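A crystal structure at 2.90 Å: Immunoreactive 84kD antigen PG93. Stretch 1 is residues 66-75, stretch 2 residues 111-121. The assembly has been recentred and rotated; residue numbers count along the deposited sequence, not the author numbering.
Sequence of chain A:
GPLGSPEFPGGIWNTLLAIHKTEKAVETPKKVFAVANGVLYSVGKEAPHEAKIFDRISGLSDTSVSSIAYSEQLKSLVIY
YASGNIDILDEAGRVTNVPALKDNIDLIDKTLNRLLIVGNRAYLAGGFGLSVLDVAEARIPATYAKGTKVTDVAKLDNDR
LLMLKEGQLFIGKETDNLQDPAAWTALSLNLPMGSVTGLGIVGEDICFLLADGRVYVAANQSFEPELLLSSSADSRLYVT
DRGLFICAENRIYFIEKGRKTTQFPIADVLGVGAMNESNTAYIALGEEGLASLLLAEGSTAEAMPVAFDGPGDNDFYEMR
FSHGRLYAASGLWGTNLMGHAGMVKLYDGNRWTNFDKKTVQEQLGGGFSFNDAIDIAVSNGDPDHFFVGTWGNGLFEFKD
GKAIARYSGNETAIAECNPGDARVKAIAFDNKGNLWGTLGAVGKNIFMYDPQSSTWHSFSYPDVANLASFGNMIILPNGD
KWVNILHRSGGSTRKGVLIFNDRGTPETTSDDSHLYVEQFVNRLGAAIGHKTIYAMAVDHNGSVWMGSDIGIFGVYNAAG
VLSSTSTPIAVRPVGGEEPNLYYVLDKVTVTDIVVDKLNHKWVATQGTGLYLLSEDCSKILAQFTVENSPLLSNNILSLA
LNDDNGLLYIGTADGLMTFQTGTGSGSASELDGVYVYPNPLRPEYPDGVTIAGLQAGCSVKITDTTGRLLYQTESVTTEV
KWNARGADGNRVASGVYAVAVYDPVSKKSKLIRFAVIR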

# COMPACT_ATOMS: atom_id res chain seq x y z
N SER A 66 -9.25 -3.97 10.62
CA SER A 66 -10.68 -4.01 10.34
C SER A 66 -11.52 -3.55 11.55
O SER A 66 -12.70 -3.27 11.38
CB SER A 66 -11.08 -5.43 9.94
OG SER A 66 -12.46 -5.62 9.68
N SER A 67 -10.94 -3.50 12.75
CA SER A 67 -11.60 -3.09 14.01
C SER A 67 -10.67 -3.27 15.22
O SER A 67 -9.73 -4.06 15.17
CB SER A 67 -12.87 -3.90 14.24
OG SER A 67 -13.50 -3.52 15.45
N ILE A 68 -10.99 -2.58 16.32
CA ILE A 68 -10.23 -2.65 17.58
C ILE A 68 -11.15 -2.52 18.80
O ILE A 68 -12.26 -1.99 18.69
CB ILE A 68 -9.12 -1.56 17.64
CG1 ILE A 68 -9.63 -0.18 17.14
CG2 ILE A 68 -7.86 -2.02 16.92
CD1 ILE A 68 -8.70 1.04 17.50
N ALA A 69 -10.68 -2.98 19.97
CA ALA A 69 -11.38 -2.82 21.25
C ALA A 69 -10.40 -3.02 22.42
O ALA A 69 -9.40 -3.72 22.26
CB ALA A 69 -12.57 -3.76 21.36
N TYR A 70 -10.68 -2.38 23.58
CA TYR A 70 -9.80 -2.40 24.75
C TYR A 70 -10.40 -3.19 25.91
O TYR A 70 -11.59 -3.08 26.20
CB TYR A 70 -9.51 -0.95 25.18
CG TYR A 70 -8.67 -0.78 26.43
CD1 TYR A 70 -7.29 -0.96 26.41
CD2 TYR A 70 -9.24 -0.32 27.62
CE1 TYR A 70 -6.51 -0.78 27.56
CE2 TYR A 70 -8.48 -0.14 28.77
CZ TYR A 70 -7.11 -0.38 28.74
OH TYR A 70 -6.36 -0.16 29.88
N SER A 71 -9.58 -3.98 26.57
CA SER A 71 -9.97 -4.70 27.76
C SER A 71 -9.47 -3.91 28.97
O SER A 71 -8.28 -4.00 29.32
CB SER A 71 -9.44 -6.13 27.75
OG SER A 71 -9.74 -6.72 29.00
N GLU A 72 -10.38 -3.11 29.57
CA GLU A 72 -10.15 -2.27 30.76
C GLU A 72 -9.52 -3.13 31.87
O GLU A 72 -8.56 -2.70 32.52
CB GLU A 72 -11.49 -1.64 31.20
CG GLU A 72 -11.46 -0.78 32.46
CD GLU A 72 -12.80 -0.15 32.83
OE1 GLU A 72 -13.55 0.25 31.91
OE2 GLU A 72 -13.07 -0.01 34.05
N GLN A 73 -10.01 -4.38 32.02
CA GLN A 73 -9.54 -5.33 33.00
C GLN A 73 -8.11 -5.79 32.68
O GLN A 73 -7.27 -5.75 33.57
CB GLN A 73 -10.51 -6.53 33.09
CG GLN A 73 -10.40 -7.35 34.37
CD GLN A 73 -10.90 -8.77 34.14
OE1 GLN A 73 -10.11 -9.72 33.97
NE2 GLN A 73 -12.22 -8.95 34.13
N LEU A 74 -7.82 -6.17 31.43
CA LEU A 74 -6.49 -6.70 31.08
C LEU A 74 -5.48 -5.64 30.58
O LEU A 74 -4.35 -6.01 30.23
CB LEU A 74 -6.61 -7.81 30.04
CG LEU A 74 -7.40 -9.03 30.46
CD1 LEU A 74 -7.96 -9.72 29.28
CD2 LEU A 74 -6.56 -10.00 31.27
N LYS A 75 -5.86 -4.33 30.56
CA LYS A 75 -5.04 -3.22 30.05
C LYS A 75 -4.43 -3.62 28.68
O LYS A 75 -3.28 -3.29 28.39
CB LYS A 75 -3.98 -2.79 31.08
CG LYS A 75 -4.58 -2.13 32.31
CD LYS A 75 -3.56 -1.92 33.41
CE LYS A 75 -4.19 -1.86 34.79
NZ LYS A 75 -3.19 -2.06 35.88
N THR A 111 -15.52 -10.83 7.38
CA THR A 111 -16.21 -9.60 7.78
C THR A 111 -16.54 -9.64 9.25
O THR A 111 -17.05 -10.65 9.73
CB THR A 111 -17.47 -9.45 6.93
OG1 THR A 111 -17.07 -9.32 5.57
CG2 THR A 111 -18.36 -8.27 7.37
N LEU A 112 -16.23 -8.56 9.98
CA LEU A 112 -16.59 -8.44 11.40
C LEU A 112 -17.72 -7.44 11.54
O LEU A 112 -17.71 -6.39 10.90
CB LEU A 112 -15.38 -8.04 12.26
CG LEU A 112 -15.51 -8.27 13.75
CD1 LEU A 112 -15.04 -9.63 14.14
CD2 LEU A 112 -14.71 -7.23 14.50
N ASN A 113 -18.69 -7.77 12.36
CA ASN A 113 -19.86 -6.94 12.61
C ASN A 113 -19.80 -6.38 14.03
O ASN A 113 -20.20 -5.24 14.25
CB ASN A 113 -21.16 -7.75 12.38
CG ASN A 113 -21.23 -8.49 11.05
OD1 ASN A 113 -21.01 -7.94 9.95
ND2 ASN A 113 -21.54 -9.78 11.12
N ARG A 114 -19.29 -7.18 15.00
CA ARG A 114 -19.18 -6.73 16.39
C ARG A 114 -17.96 -7.34 17.09
O ARG A 114 -17.67 -8.53 16.95
CB ARG A 114 -20.48 -7.07 17.18
CG ARG A 114 -20.57 -6.45 18.58
CD ARG A 114 -20.77 -4.94 18.58
NE ARG A 114 -22.09 -4.52 18.09
CZ ARG A 114 -22.36 -3.32 17.59
NH1 ARG A 114 -21.41 -2.40 17.50
NH2 ARG A 114 -23.58 -3.02 17.18
N LEU A 115 -17.23 -6.49 17.83
CA LEU A 115 -16.09 -6.86 18.65
C LEU A 115 -16.43 -6.39 20.03
O LEU A 115 -16.23 -5.22 20.36
CB LEU A 115 -14.78 -6.24 18.11
CG LEU A 115 -13.43 -6.43 18.83
CD1 LEU A 115 -13.28 -7.81 19.44
CD2 LEU A 115 -12.28 -6.15 17.88
N LEU A 116 -17.05 -7.27 20.80
CA LEU A 116 -17.52 -7.00 22.14
C LEU A 116 -16.54 -7.53 23.19
O LEU A 116 -16.34 -8.73 23.29
CB LEU A 116 -18.90 -7.67 22.29
CG LEU A 116 -19.61 -7.45 23.62
CD1 LEU A 116 -20.16 -6.04 23.72
CD2 LEU A 116 -20.69 -8.46 23.80
N ILE A 117 -15.96 -6.65 24.01
CA ILE A 117 -15.06 -7.08 25.11
C ILE A 117 -15.81 -7.01 26.46
O ILE A 117 -16.18 -5.91 26.91
CB ILE A 117 -13.73 -6.30 25.16
CG1 ILE A 117 -12.89 -6.57 23.89
CG2 ILE A 117 -12.97 -6.62 26.45
CD1 ILE A 117 -11.52 -6.04 23.87
N VAL A 118 -16.06 -8.17 27.07
CA VAL A 118 -16.72 -8.29 28.38
C VAL A 118 -15.71 -8.93 29.32
O VAL A 118 -15.37 -10.10 29.13
CB VAL A 118 -18.04 -9.09 28.33
CG1 VAL A 118 -18.73 -9.09 29.67
CG2 VAL A 118 -18.97 -8.58 27.24
N GLY A 119 -15.19 -8.16 30.25
CA GLY A 119 -14.18 -8.63 31.20
C GLY A 119 -12.89 -9.07 30.54
O GLY A 119 -12.15 -8.25 29.99
N ASN A 120 -12.61 -10.38 30.59
CA ASN A 120 -11.38 -10.91 30.00
C ASN A 120 -11.69 -11.83 28.80
O ASN A 120 -10.86 -12.64 28.37
CB ASN A 120 -10.49 -11.58 31.08
CG ASN A 120 -11.11 -12.75 31.79
OD1 ASN A 120 -12.14 -13.31 31.37
ND2 ASN A 120 -10.50 -13.16 32.89
N ARG A 121 -12.88 -11.64 28.21
CA ARG A 121 -13.28 -12.35 27.00
C ARG A 121 -13.63 -11.35 25.94
O ARG A 121 -14.16 -10.30 26.26
CB ARG A 121 -14.49 -13.32 27.22
CG ARG A 121 -14.20 -14.63 27.96
CD ARG A 121 -13.20 -15.56 27.29
NE ARG A 121 -13.02 -16.81 28.04
CZ ARG A 121 -12.06 -17.04 28.94
NH1 ARG A 121 -11.98 -18.21 29.55
NH2 ARG A 121 -11.17 -16.09 29.24

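Strands 66-71 and 114-118 run almost parallel, their N-to-C directions only 5° apart, and approach no closer than 7.2 Å between axes. No backbone hydrogen bond links them; the gap is filled by side chains, and the two stretches together bury 500 Å² against each other.

Ile-117 contributes the largest covered area. Its CA-to-CB bond points toward stretch 1, and with chi1 in the m well and chi2 in t the side chain reaches the backbone of the facing strand. The CD1 methyl of Ile-117 lies 3.5 Å from both C and CB of Ala-69 and 3.7 Å from C of Tyr-70, so it packs against main chain as much as side chain. CG2 of Ile-117 also reaches Ser-71, 3.8 Å from both its CA and its CB. The CA-to-CB bond of Tyr-70 points away, and Tyr-70 takes part here through its backbone.

Ala-69 is the counterpart on stretch 1. Its short side chain points toward the other strand and touches two residues there, Ile-117 as described and Leu-115, whose CG stands 3.8 Å from Ala-69 CB. Leu-115 and Ile-117 both point toward stretch 1, while the intervening Leu-116 points away, as the alternation of a strand requires. Leu-115 extends the apolar surface toward Ser-67, its CD2 lying 3.9 Å from Ile-68 C and 3.8 Å from Ser-67 OG. Beyond it, Leu-112 CD2 meets Ser-67 CB at 3.8 Å, continuing the packing past the corner that the chain turns at Asn-113.

At the other end the character of the contact changes. Ser-71 OG donates a hydrogen bond to Gly-119 O, at 3.0 Å, the one hydrogen bond between the stretches. Ser-71 OG also accepts a hydrogen bond from Leu-74 N (3.1 Å, N-H...O angle 158°), so a single hydroxyl ties the loop after its own strand to the turn of the other stretch.

That turn, type II' from Val-118 to Arg-121, is closed by paired backbone hydrogen bonds, Val-118 N to Arg-121 O at 3.0 Å and Arg-121 N to Val-118 O at 3.1 Å. Gly-119 occupies it with a positive phi of 63°, a value that favours glycine. Asn-120 follows, with its CB 3.6 Å from Leu-74 CD1 and 3.5 Å from Gln-73 OE1. The amide of Gln-73 also lies over the glycine, NE2 being 3.5 Å from Gly-119 CA.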